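Local coordinates for PHOX (Pseudomonas fluorescens, PDB 3ZWU), which hydrolyses phosphate monoesters as an alkaline phosphatase, probably with the mixed iron and calcium cluster held at its centre, at residues Y189-E194 / V250-F255; H272-L277 / E387-S392; I491-D496 / N508-C513. All coordinates share one frame; numbering follows the deposited sequence.

Interaction 1. Residues Y189-E194 / V250-F255; sequences YLTCEE and VEIDPF. With FEO (mu-oxo-diiron), chain I; VO4 (vanadate ion), chain C.
Y189 pairs with I252 through two backbone hydrogen bonds and starts an antiparallel ladder. Y189 N donates to I252 O at 2.8 Å, and I252 N returns the bond to Y189 O. The phenol ring lies alongside the I252 side chain, pointing the same way. I252 CD1 sits at the ring edge, 4.2 Å from Y189 CD2. The hydroxyl of Y189 hydrogen-bonds N88 OD1.

L190 is on the other face of the sheet, in a non-hydrogen-bonded pair with E251. Its CD2 branch rests on the aliphatic part of E251, 3.9 Å from E251 CB. The carboxylate of E251 is held by R264 and T188.

T191 closes the ladder with a second hydrogen-bonded pair, to V250. Its OG1 is anti to the backbone N (chi1 -172°) and hydrogen-bonds the same N88 oxygen. That torsion puts CG2 over the neighbouring strand, where it lies 3.7 Å from V250 CB and 3.7 Å from I252 CD1.

E193 reaches back across V250, with E193 OE2 3.4 Å from V250 CG2. The same oxygen takes a salt bridge from K263 and a hydrogen bond from T175.

E194 leaves the strand with an extended side chain and bridges the two irons. E194 OE1 binds one iron (FE1) at 2.0 Å, and E194 OE2 binds the other (FE2) at 2.1 Å. E90 and C179 also bind the first, and D292, E273 and E387 the second.

The chemistry changes along the segment. Apolar branches and a backbone ladder fix the strand, and the residue past its end joins both irons of the oxo-bridged pair.

Interaction 2. Residues H272-L277 / E387-S392; sequences HENAAL and EWIVVS. With CA (calcium ion), chain F; CA (calcium ion), chain G; FEO (mu-oxo-diiron), chain I; VO4 (vanadate ion), chain C.
E273 brings its carboxylate to the edge of the W388 indole, with E273 OE2 3.3 Å from W388 CD1. The two side chains cross at about a right angle, and the carboxylate and ring planes are 47° apart. A bend at chi2 (97°) turns the E273 carboxylate into the metal cluster. There E273 OE1 binds one iron (FE2) at 2.0 Å and E273 OE2 binds a calcium ion at 2.3 Å. E387 comes in beside it. E387 OE2 binds the same iron and a second calcium ion, which E387 OE1 also binds. E387 OE2 has a longer contact of 2.9 Å with the calcium bound by E273.

The amide of N274 grips the backbone of I389 with two bonds. N274 ND2 donates to I389 O at 2.8 Å, with the acceptor in the amide plane. I389 N donates to N274 OD1 at 2.8 Å, from above the carbonyl plane. Further on, A276 CB meets I389 CG2 at 3.8 Å.

W388 NE1 donates to a water on the calcium bound by E273. W388 therefore acts in the second shell.

The two carboxylates stand 3.0 Å apart, E273 OE1 to E387 OE2. Both oxygens bind the same iron, and the metal charge probably offsets their repulsion.

Interaction 3. Residues I491-D496 / N508-C513; sequences ILTDGD and NNQMLC. With CA (calcium ion), chain G; CA (calcium ion), chain H; VO4 (vanadate ion), chain C.
T493 and N509 cross obliquely, and their polar ends meet. T493 OG1 donates to N509 OD1 at 2.8 Å and accepts from Q510 N at 3.0 Å. The hydroxyl lies between the backbone N and the carbonyl carbon (chi1 80°), and this turns it to the opposite strand. N509 OD1 is also met by G495 N at 2.8 Å, in a nearly straight bond of 177°. One side-chain amide oxygen thus holds T493 at the strand end and G495 in the loop that follows.

L492 and M511 lie side by side and point the same way, with L492 CD1 3.9 Å from M511 SD. T493 CG2 touches L512 CD1 at 3.9 Å. I491 and L512 form a hydrogen-bonded antiparallel pair.

D494 CB points away from the opposite segment, and its carboxylate joins the metal site. D494 OD2 bridges two calcium ions, at 2.4 and 2.5 Å. A water links D494 OD1, G495 O and N509 ND2, so the asparagine also touches the second shell of this site. N509 ND2 also hydrogen-bonds C531 O.

The two strands are the central pair of a four-stranded antiparallel sheet, between 478-483 and 521-526. L492 and M511 pack on V547 of strand 544-550. N509 lies against E532 and V533 of strand 532-538, and E532 shares a calcium with D494.

Overall arrangement
The three interactions come one after another along the chain, each closing before the next opens. Interaction 1 lies in a mixed sheet and interaction 3 in an antiparallel one. Interaction 2 brings together strands 276-279 and 386-391, which run in nearly the same direction and meet through side chains. Centres of interactions 1 and 2 are 13 Å apart, and those of 2 and 3 are 17 Å apart. Interactions 1 and 3, 25 Å apart between centres, sit on opposite sides of the chain's centre. All three come close to the vanadate. Interactions 1 and 2 touch at the diiron group, E194 OE2 to E273 OE1: E194 binds both irons, E273 and E387 one. Interactions 2 and 3 share a calcium ion. Separate sheets thus supply one central metal site, consistent with the beta-propeller clan.

Interaction 1. Residues Y189-E194 / V250-F255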
loop_
_atom_site.group_PDB
_atom_site.type_symbol
_atom_site.label_atom_id
_atom_site.label_comp_id
_atom_site.label_asym_id
_atom_site.label_seq_id
_atom_site.Cartn_x
_atom_site.Cartn_y
_atom_site.Cartn_z
ATOM N N TYR A 189 4.411 -8.935 10.149
ATOM C CA TYR A 189 4.195 -7.854 9.208
ATOM C C TYR A 189 3.774 -8.420 7.874
ATOM O O TYR A 189 4.356 -9.402 7.423
ATOM C CB TYR A 189 5.513 -7.099 9.035
ATOM C CG TYR A 189 5.430 -5.900 8.120
ATOM C CD1 TYR A 189 4.649 -4.802 8.451
ATOM C CD2 TYR A 189 6.165 -5.845 6.943
ATOM C CE1 TYR A 189 4.610 -3.670 7.640
ATOM C CE2 TYR A 189 6.131 -4.722 6.121
ATOM C CZ TYR A 189 5.350 -3.634 6.475
ATOM O OH TYR A 189 5.291 -2.519 5.670
ATOM N N LEU A 190 2.788 -7.790 7.228
ATOM C CA LEU A 190 2.364 -8.178 5.895
ATOM C C LEU A 190 2.783 -7.077 4.936
ATOM O O LEU A 190 2.511 -5.909 5.209
ATOM C CB LEU A 190 0.850 -8.387 5.813
ATOM C CG LEU A 190 0.267 -9.429 6.757
ATOM C CD1 LEU A 190 -1.231 -9.562 6.555
ATOM C CD2 LEU A 190 0.931 -10.788 6.565
ATOM N N THR A 191 3.481 -7.435 3.847
ATOM C CA THR A 191 3.875 -6.499 2.797
ATOM C C THR A 191 3.166 -6.945 1.534
ATOM O O THR A 191 3.004 -8.147 1.294
ATOM C CB THR A 191 5.388 -6.339 2.673
ATOM O OG1 THR A 191 5.641 -5.284 1.752
ATOM C CG2 THR A 191 6.096 -7.584 2.203
ATOM N N CYS A 192 2.730 -5.974 0.738
ATOM C CA CYS A 192 1.889 -6.205 -0.417
ATOM C C CYS A 192 2.567 -5.871 -1.717
ATOM O O CYS A 192 2.984 -4.734 -1.899
ATOM C CB CYS A 192 0.624 -5.387 -0.243
ATOM S SG CYS A 192 -0.416 -5.950 1.122
ATOM N N GLU A 193 2.616 -6.835 -2.647
ATOM C CA GLU A 193 3.206 -6.639 -3.969
ATOM C C GLU A 193 2.129 -6.092 -4.885
ATOM O O GLU A 193 1.129 -6.773 -5.125
ATOM C CB GLU A 193 3.749 -7.958 -4.507
ATOM C CG GLU A 193 4.894 -8.476 -3.660
ATOM C CD GLU A 193 5.298 -9.914 -3.898
ATOM O OE1 GLU A 193 4.584 -10.638 -4.628
ATOM O OE2 GLU A 193 6.349 -10.316 -3.353
ATOM N N GLU A 194 2.306 -4.853 -5.364
ATOM C CA GLU A 194 1.302 -4.173 -6.170
ATOM C C GLU A 194 1.619 -4.194 -7.654
ATOM O O GLU A 194 1.216 -5.139 -8.322
ATOM C CB GLU A 194 1.085 -2.754 -5.641
ATOM C CG GLU A 194 -0.028 -1.984 -6.331
ATOM C CD GLU A 194 -0.009 -0.501 -6.041
ATOM O OE1 GLU A 194 1.083 0.041 -5.763
ATOM O OE2 GLU A 194 -1.077 0.135 -6.161
ATOM N N VAL A 250 3.025 -10.956 1.450
ATOM C CA VAL A 250 4.197 -11.627 2.002
ATOM C C VAL A 250 4.271 -11.348 3.488
ATOM O O VAL A 250 4.195 -10.192 3.907
ATOM C CB VAL A 250 5.472 -11.162 1.274
ATOM C CG1 VAL A 250 6.720 -11.885 1.792
ATOM C CG2 VAL A 250 5.322 -11.336 -0.234
ATOM N N GLU A 251 4.452 -12.404 4.282
ATOM C CA GLU A 251 4.501 -12.315 5.727
ATOM C C GLU A 251 5.947 -12.318 6.208
ATOM O O GLU A 251 6.722 -13.208 5.842
ATOM C CB GLU A 251 3.705 -13.467 6.337
ATOM C CG GLU A 251 3.543 -13.355 7.841
ATOM C CD GLU A 251 2.533 -14.303 8.446
ATOM O OE1 GLU A 251 2.028 -15.193 7.724
ATOM O OE2 GLU A 251 2.260 -14.162 9.659
ATOM N N ILE A 252 6.301 -11.324 7.038
ATOM C CA ILE A 252 7.643 -11.129 7.571
ATOM C C ILE A 252 7.602 -11.119 9.097
ATOM O O ILE A 252 6.716 -10.497 9.676
ATOM C CB ILE A 252 8.216 -9.789 7.026
ATOM C CG1 ILE A 252 8.484 -9.881 5.517
ATOM C CG2 ILE A 252 9.499 -9.381 7.783
ATOM C CD1 ILE A 252 8.547 -8.561 4.801
ATOM N N ASP A 253 8.597 -11.755 9.741
ATOM C CA ASP A 253 8.748 -11.730 11.188
ATOM C C ASP A 253 9.838 -10.683 11.481
ATOM O O ASP A 253 11.021 -10.993 11.325
ATOM C CB ASP A 253 9.145 -13.110 11.742
ATOM C CG ASP A 253 9.331 -13.118 13.251
ATOM O OD1 ASP A 253 9.200 -12.038 13.876
ATOM O OD2 ASP A 253 9.597 -14.202 13.811
ATOM N N PRO A 254 9.465 -9.455 11.904
ATOM C CA PRO A 254 10.485 -8.437 12.160
ATOM C C PRO A 254 11.401 -8.746 13.349
ATOM O O PRO A 254 12.503 -8.204 13.405
ATOM C CB PRO A 254 9.663 -7.168 12.386
ATOM C CG PRO A 254 8.406 -7.641 12.954
ATOM C CD PRO A 254 8.129 -8.969 12.308
ATOM N N PHE A 255 10.963 -9.612 14.283
ATOM C CA PHE A 255 11.756 -9.984 15.458
ATOM C C PHE A 255 12.795 -11.076 15.200
ATOM O O PHE A 255 13.563 -11.383 16.109
ATOM C CB PHE A 255 10.838 -10.375 16.622
ATOM C CG PHE A 255 10.059 -9.189 17.120
ATOM C CD1 PHE A 255 10.637 -8.278 17.989
ATOM C CD2 PHE A 255 8.786 -8.930 16.648
ATOM C CE1 PHE A 255 9.934 -7.152 18.409
ATOM C CE2 PHE A 255 8.089 -7.804 17.066
ATOM C CZ PHE A 255 8.663 -6.929 17.951
HETATM FE FE1 FEO I . 1.553 1.636 -4.574
HETATM FE FE2 FEO I . -1.858 1.892 -5.408
HETATM O O FEO I . -0.240 2.476 -4.564
HETATM V V VO4 C . 0.437 3.863 -6.329
HETATM O O1 VO4 C . 0.985 4.948 -7.586
HETATM O O2 VO4 C . 0.145 5.069 -5.076
HETATM O O3 VO4 C . 1.833 2.843 -6.258
HETATM O O4 VO4 C . -1.022 3.218 -7.012
HETATM O O HOH W 1 2.033 3.415 -3.338
#

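Interaction 2. Residues H272-L277 / E387-S392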
loop_
_atom_site.group_PDB
_atom_site.type_symbol
_atom_site.label_atom_id
_atom_site.label_comp_id
_atom_site.label_asym_id
_atom_site.label_seq_id
_atom_site.Cartn_x
_atom_site.Cartn_y
_atom_site.Cartn_z
ATOM N N HIS A 272 -1.886 -6.013 -5.041
ATOM C CA HIS A 272 -2.237 -5.741 -3.650
ATOM C C HIS A 272 -1.747 -4.392 -3.171
ATOM O O HIS A 272 -0.549 -4.126 -3.248
ATOM C CB HIS A 272 -1.627 -6.795 -2.717
ATOM C CG HIS A 272 -2.185 -8.163 -2.861
ATOM N ND1 HIS A 272 -3.255 -8.590 -2.103
ATOM C CD2 HIS A 272 -1.749 -9.187 -3.621
ATOM C CE1 HIS A 272 -3.454 -9.854 -2.447
ATOM N NE2 HIS A 272 -2.576 -10.249 -3.366
ATOM N N GLU A 273 -2.642 -3.578 -2.591
ATOM C CA GLU A 273 -2.249 -2.306 -2.006
ATOM C C GLU A 273 -1.875 -2.557 -0.540
ATOM O O GLU A 273 -0.699 -2.471 -0.207
ATOM C CB GLU A 273 -3.357 -1.262 -2.125
ATOM C CG GLU A 273 -2.907 0.093 -1.597
ATOM C CD GLU A 273 -2.422 1.082 -2.630
ATOM O OE1 GLU A 273 -2.594 0.825 -3.845
ATOM O OE2 GLU A 273 -1.826 2.104 -2.222
ATOM N N ASN A 274 -2.856 -2.855 0.330
ATOM C CA ASN A 274 -2.598 -3.123 1.743
ATOM C C ASN A 274 -3.407 -4.336 2.199
ATOM O O ASN A 274 -4.103 -4.953 1.385
ATOM C CB ASN A 274 -2.828 -1.865 2.601
ATOM C CG ASN A 274 -4.166 -1.704 3.253
ATOM O OD1 ASN A 274 -5.204 -1.998 2.653
ATOM N ND2 ASN A 274 -4.196 -1.078 4.430
ATOM N N ALA A 275 -3.279 -4.698 3.470
ATOM C CA ALA A 275 -3.941 -5.858 4.051
ATOM C C ALA A 275 -4.471 -5.450 5.416
ATOM O O ALA A 275 -3.688 -5.286 6.347
ATOM C CB ALA A 275 -2.942 -7.001 4.184
ATOM N N ALA A 276 -5.785 -5.211 5.521
ATOM C CA ALA A 276 -6.396 -4.726 6.759
ATOM C C ALA A 276 -6.888 -5.880 7.612
ATOM O O ALA A 276 -7.791 -6.606 7.193
ATOM C CB ALA A 276 -7.543 -3.776 6.441
ATOM N N LEU A 277 -6.339 -6.017 8.831
ATOM C CA LEU A 277 -6.690 -7.109 9.732
ATOM C C LEU A 277 -7.926 -6.823 10.575
ATOM O O LEU A 277 -8.098 -5.728 11.107
ATOM C CB LEU A 277 -5.516 -7.475 10.666
ATOM C CG LEU A 277 -4.559 -8.577 10.195
ATOM C CD1 LEU A 277 -5.174 -9.960 10.329
ATOM C CD2 LEU A 277 -4.047 -8.327 8.795
ATOM N N GLU A 387 -7.388 1.441 -2.997
ATOM C CA GLU A 387 -6.055 1.529 -2.434
ATOM C C GLU A 387 -6.139 1.043 -0.986
ATOM O O GLU A 387 -6.513 -0.117 -0.800
ATOM C CB GLU A 387 -5.390 2.895 -2.691
ATOM C CG GLU A 387 -5.004 3.071 -4.151
ATOM C CD GLU A 387 -3.911 4.083 -4.438
ATOM O OE1 GLU A 387 -4.229 5.289 -4.471
ATOM O OE2 GLU A 387 -2.739 3.684 -4.631
ATOM N N TRP A 388 -5.811 1.844 0.031
ATOM C CA TRP A 388 -5.748 1.319 1.387
ATOM C C TRP A 388 -7.092 1.087 2.014
ATOM O O TRP A 388 -8.029 1.848 1.784
ATOM C CB TRP A 388 -4.951 2.228 2.318
ATOM C CG TRP A 388 -3.499 2.375 2.003
ATOM C CD1 TRP A 388 -2.941 2.654 0.786
ATOM C CD2 TRP A 388 -2.461 2.550 2.965
ATOM N NE1 TRP A 388 -1.609 2.951 0.932
ATOM C CE2 TRP A 388 -1.291 2.906 2.261
ATOM C CE3 TRP A 388 -2.416 2.482 4.362
ATOM C CZ2 TRP A 388 -0.087 3.161 2.907
ATOM C CZ3 TRP A 388 -1.224 2.754 5.003
ATOM C CH2 TRP A 388 -0.077 3.080 4.275
ATOM N N ILE A 389 -7.154 0.056 2.863
ATOM C CA ILE A 389 -8.305 -0.308 3.653
ATOM C C ILE A 389 -7.897 -0.269 5.122
ATOM O O ILE A 389 -6.802 -0.724 5.470
ATOM C CB ILE A 389 -8.839 -1.705 3.261
ATOM C CG1 ILE A 389 -9.220 -1.735 1.774
ATOM C CG2 ILE A 389 -10.038 -2.095 4.146
ATOM C CD1 ILE A 389 -9.592 -3.085 1.231
ATOM N N VAL A 390 -8.764 0.274 5.981
ATOM C CA VAL A 390 -8.538 0.291 7.425
ATOM C C VAL A 390 -9.811 -0.113 8.141
ATOM O O VAL A 390 -10.910 0.078 7.616
ATOM C CB VAL A 390 -7.984 1.624 7.969
ATOM C CG1 VAL A 390 -6.568 1.869 7.476
ATOM C CG2 VAL A 390 -8.891 2.798 7.627
ATOM N N VAL A 391 -9.655 -0.675 9.340
ATOM C CA VAL A 391 -10.759 -1.138 10.167
ATOM C C VAL A 391 -10.741 -0.301 11.433
ATOM O O VAL A 391 -9.703 -0.225 12.092
ATOM C CB VAL A 391 -10.613 -2.645 10.478
ATOM C CG1 VAL A 391 -11.749 -3.131 11.374
ATOM C CG2 VAL A 391 -10.558 -3.465 9.191
ATOM N N SER A 392 -11.866 0.347 11.770
ATOM C CA SER A 392 -11.925 1.177 12.966
ATOM C C SER A 392 -11.690 0.349 14.218
ATOM O O SER A 392 -12.394 -0.636 14.418
ATOM C CB SER A 392 -13.279 1.868 13.085
ATOM O OG SER A 392 -13.404 2.497 14.351
HETATM CA CA CA F . -0.568 3.982 -2.787
HETATM CA CA CA G . -2.004 6.004 -5.426
HETATM FE FE1 FEO I . 1.553 1.636 -4.574
HETATM FE FE2 FEO I . -1.858 1.892 -5.408
HETATM O O FEO I . -0.240 2.476 -4.564
HETATM V V VO4 C . 0.437 3.863 -6.329
HETATM O O1 VO4 C . 0.985 4.948 -7.586
HETATM O O2 VO4 C . 0.145 5.069 -5.076
HETATM O O3 VO4 C . 1.833 2.843 -6.258
HETATM O O4 VO4 C . -1.022 3.218 -7.012
HETATM O O HOH W 2 -5.872 -2.597 0.099
HETATM O O HOH W 3 0.643 2.835 -0.858
HETATM O O HOH W 4 0.667 5.736 -1.619
HETATM O O HOH W 1 2.033 3.415 -3.338
HETATM O O HOH W 5 -3.456 7.801 -5.860
HETATM O O HOH W 6 -1.535 6.289 -7.814
#

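Interaction 3. Residues I491-D496 / N508-C513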
loop_
_atom_site.group_PDB
_atom_site.type_symbol
_atom_site.label_atom_id
_atom_site.label_comp_id
_atom_site.label_asym_id
_atom_site.label_seq_id
_atom_site.Cartn_x
_atom_site.Cartn_y
_atom_site.Cartn_z
ATOM N N ILE A 491 -5.997 10.483 6.599
ATOM C CA ILE A 491 -6.133 10.310 5.151
ATOM C C ILE A 491 -4.899 10.883 4.497
ATOM O O ILE A 491 -4.586 12.046 4.731
ATOM C CB ILE A 491 -7.405 11.043 4.645
ATOM C CG1 ILE A 491 -8.673 10.507 5.338
ATOM C CG2 ILE A 491 -7.540 10.932 3.116
ATOM C CD1 ILE A 491 -9.848 11.489 5.314
ATOM N N LEU A 492 -4.215 10.088 3.663
ATOM C CA LEU A 492 -2.988 10.498 2.994
ATOM C C LEU A 492 -3.263 10.565 1.497
ATOM O O LEU A 492 -3.973 9.701 0.978
ATOM C CB LEU A 492 -1.898 9.470 3.290
ATOM C CG LEU A 492 -1.371 9.402 4.735
ATOM C CD1 LEU A 492 -2.408 8.859 5.715
ATOM C CD2 LEU A 492 -0.112 8.557 4.803
ATOM N N THR A 493 -2.737 11.585 0.794
ATOM C CA THR A 493 -3.028 11.738 -0.630
ATOM C C THR A 493 -1.854 11.469 -1.560
ATOM O O THR A 493 -0.691 11.714 -1.222
ATOM C CB THR A 493 -3.666 13.102 -0.930
ATOM O OG1 THR A 493 -2.673 14.133 -0.995
ATOM C CG2 THR A 493 -4.749 13.473 0.063
ATOM N N ASP A 494 -2.190 10.964 -2.751
ATOM C CA ASP A 494 -1.268 10.701 -3.840
ATOM C C ASP A 494 -1.991 11.165 -5.103
ATOM O O ASP A 494 -2.431 10.358 -5.927
ATOM C CB ASP A 494 -0.914 9.212 -3.921
ATOM C CG ASP A 494 -0.170 8.844 -5.189
ATOM O OD1 ASP A 494 0.554 9.716 -5.727
ATOM O OD2 ASP A 494 -0.337 7.697 -5.671
ATOM N N GLY A 495 -2.174 12.470 -5.208
ATOM C CA GLY A 495 -2.900 13.056 -6.313
ATOM C C GLY A 495 -2.116 13.985 -7.170
ATOM O O GLY A 495 -0.885 14.058 -7.111
ATOM N N ASP A 496 -2.861 14.707 -7.996
ATOM C CA ASP A 496 -2.312 15.692 -8.901
ATOM C C ASP A 496 -1.922 16.892 -8.041
ATOM O O ASP A 496 -2.769 17.424 -7.319
ATOM C CB ASP A 496 -3.365 16.062 -9.948
ATOM C CG ASP A 496 -2.825 16.909 -11.072
ATOM O OD1 ASP A 496 -2.247 17.969 -10.782
ATOM O OD2 ASP A 496 -3.013 16.526 -12.243
ATOM N N ASN A 508 0.267 20.834 -2.842
ATOM C CA ASN A 508 1.019 19.585 -2.774
ATOM C C ASN A 508 0.226 18.511 -2.056
ATOM O O ASN A 508 -0.785 18.793 -1.412
ATOM C CB ASN A 508 2.344 19.806 -2.042
ATOM C CG ASN A 508 3.341 20.659 -2.781
ATOM O OD1 ASN A 508 3.145 21.036 -3.938
ATOM N ND2 ASN A 508 4.435 20.988 -2.111
ATOM N N ASN A 509 0.719 17.268 -2.124
ATOM C CA ASN A 509 0.066 16.161 -1.440
ATOM C C ASN A 509 0.036 16.404 0.051
ATOM O O ASN A 509 0.851 17.153 0.590
ATOM C CB ASN A 509 0.693 14.819 -1.795
ATOM C CG ASN A 509 0.157 14.301 -3.106
ATOM O OD1 ASN A 509 -1.063 14.197 -3.292
ATOM N ND2 ASN A 509 1.021 14.033 -4.074
ATOM N N GLN A 510 -0.862 15.744 0.729
ATOM C CA GLN A 510 -1.106 16.078 2.109
ATOM C C GLN A 510 -1.659 14.946 2.914
ATOM O O GLN A 510 -1.914 13.861 2.391
ATOM C CB GLN A 510 -2.118 17.238 2.096
ATOM C CG GLN A 510 -3.365 16.912 1.279
ATOM C CD GLN A 510 -4.178 18.121 0.933
ATOM O OE1 GLN A 510 -5.154 18.434 1.603
ATOM N NE2 GLN A 510 -3.832 18.794 -0.156
ATOM N N MET A 511 -1.830 15.214 4.202
ATOM C CA MET A 511 -2.462 14.320 5.135
ATOM C C MET A 511 -3.547 15.107 5.840
ATOM O O MET A 511 -3.324 16.243 6.260
ATOM C CB MET A 511 -1.468 13.766 6.149
ATOM C CG MET A 511 -2.089 12.780 7.098
ATOM S SD MET A 511 -0.863 11.722 7.894
ATOM C CE MET A 511 0.056 12.939 8.841
ATOM N N LEU A 512 -4.726 14.507 5.950
ATOM C CA LEU A 512 -5.876 15.098 6.615
ATOM C C LEU A 512 -6.306 14.181 7.734
ATOM O O LEU A 512 -5.873 13.031 7.800
ATOM C CB LEU A 512 -7.020 15.293 5.618
ATOM C CG LEU A 512 -6.648 16.084 4.362
ATOM C CD1 LEU A 512 -6.389 15.163 3.178
ATOM C CD2 LEU A 512 -7.730 17.090 4.001
ATOM N N CYS A 513 -7.137 14.696 8.632
ATOM C CA CYS A 513 -7.650 13.934 9.755
ATOM C C CYS A 513 -9.152 14.061 9.761
ATOM O O CYS A 513 -9.664 15.170 9.617
ATOM C CB CYS A 513 -7.055 14.432 11.060
ATOM S SG CYS A 513 -7.383 13.344 12.461
HETATM CA CA CA G . -2.004 6.004 -5.426
HETATM CA CA CA H . 1.844 6.598 -6.082
HETATM V V VO4 C . 0.437 3.863 -6.329
HETATM O O1 VO4 C . 0.985 4.948 -7.586
HETATM O O2 VO4 C . 0.145 5.069 -5.076
HETATM O O3 VO4 C . 1.833 2.843 -6.258
HETATM O O4 VO4 C . -1.022 3.218 -7.012
HETATM O O HOH W 7 1.059 12.237 -6.528
HETATM O O HOH W 5 -3.456 7.801 -5.860
HETATM O O HOH W 8 1.637 8.382 -7.824
HETATM O O HOH W 9 -1.650 16.154 -5.021
HETATM O O HOH W 6 -1.535 6.289 -7.814
HETATM O O HOH W 10 3.917 6.613 -7.727
HETATM O O HOH W 11 3.452 5.176 -4.943
#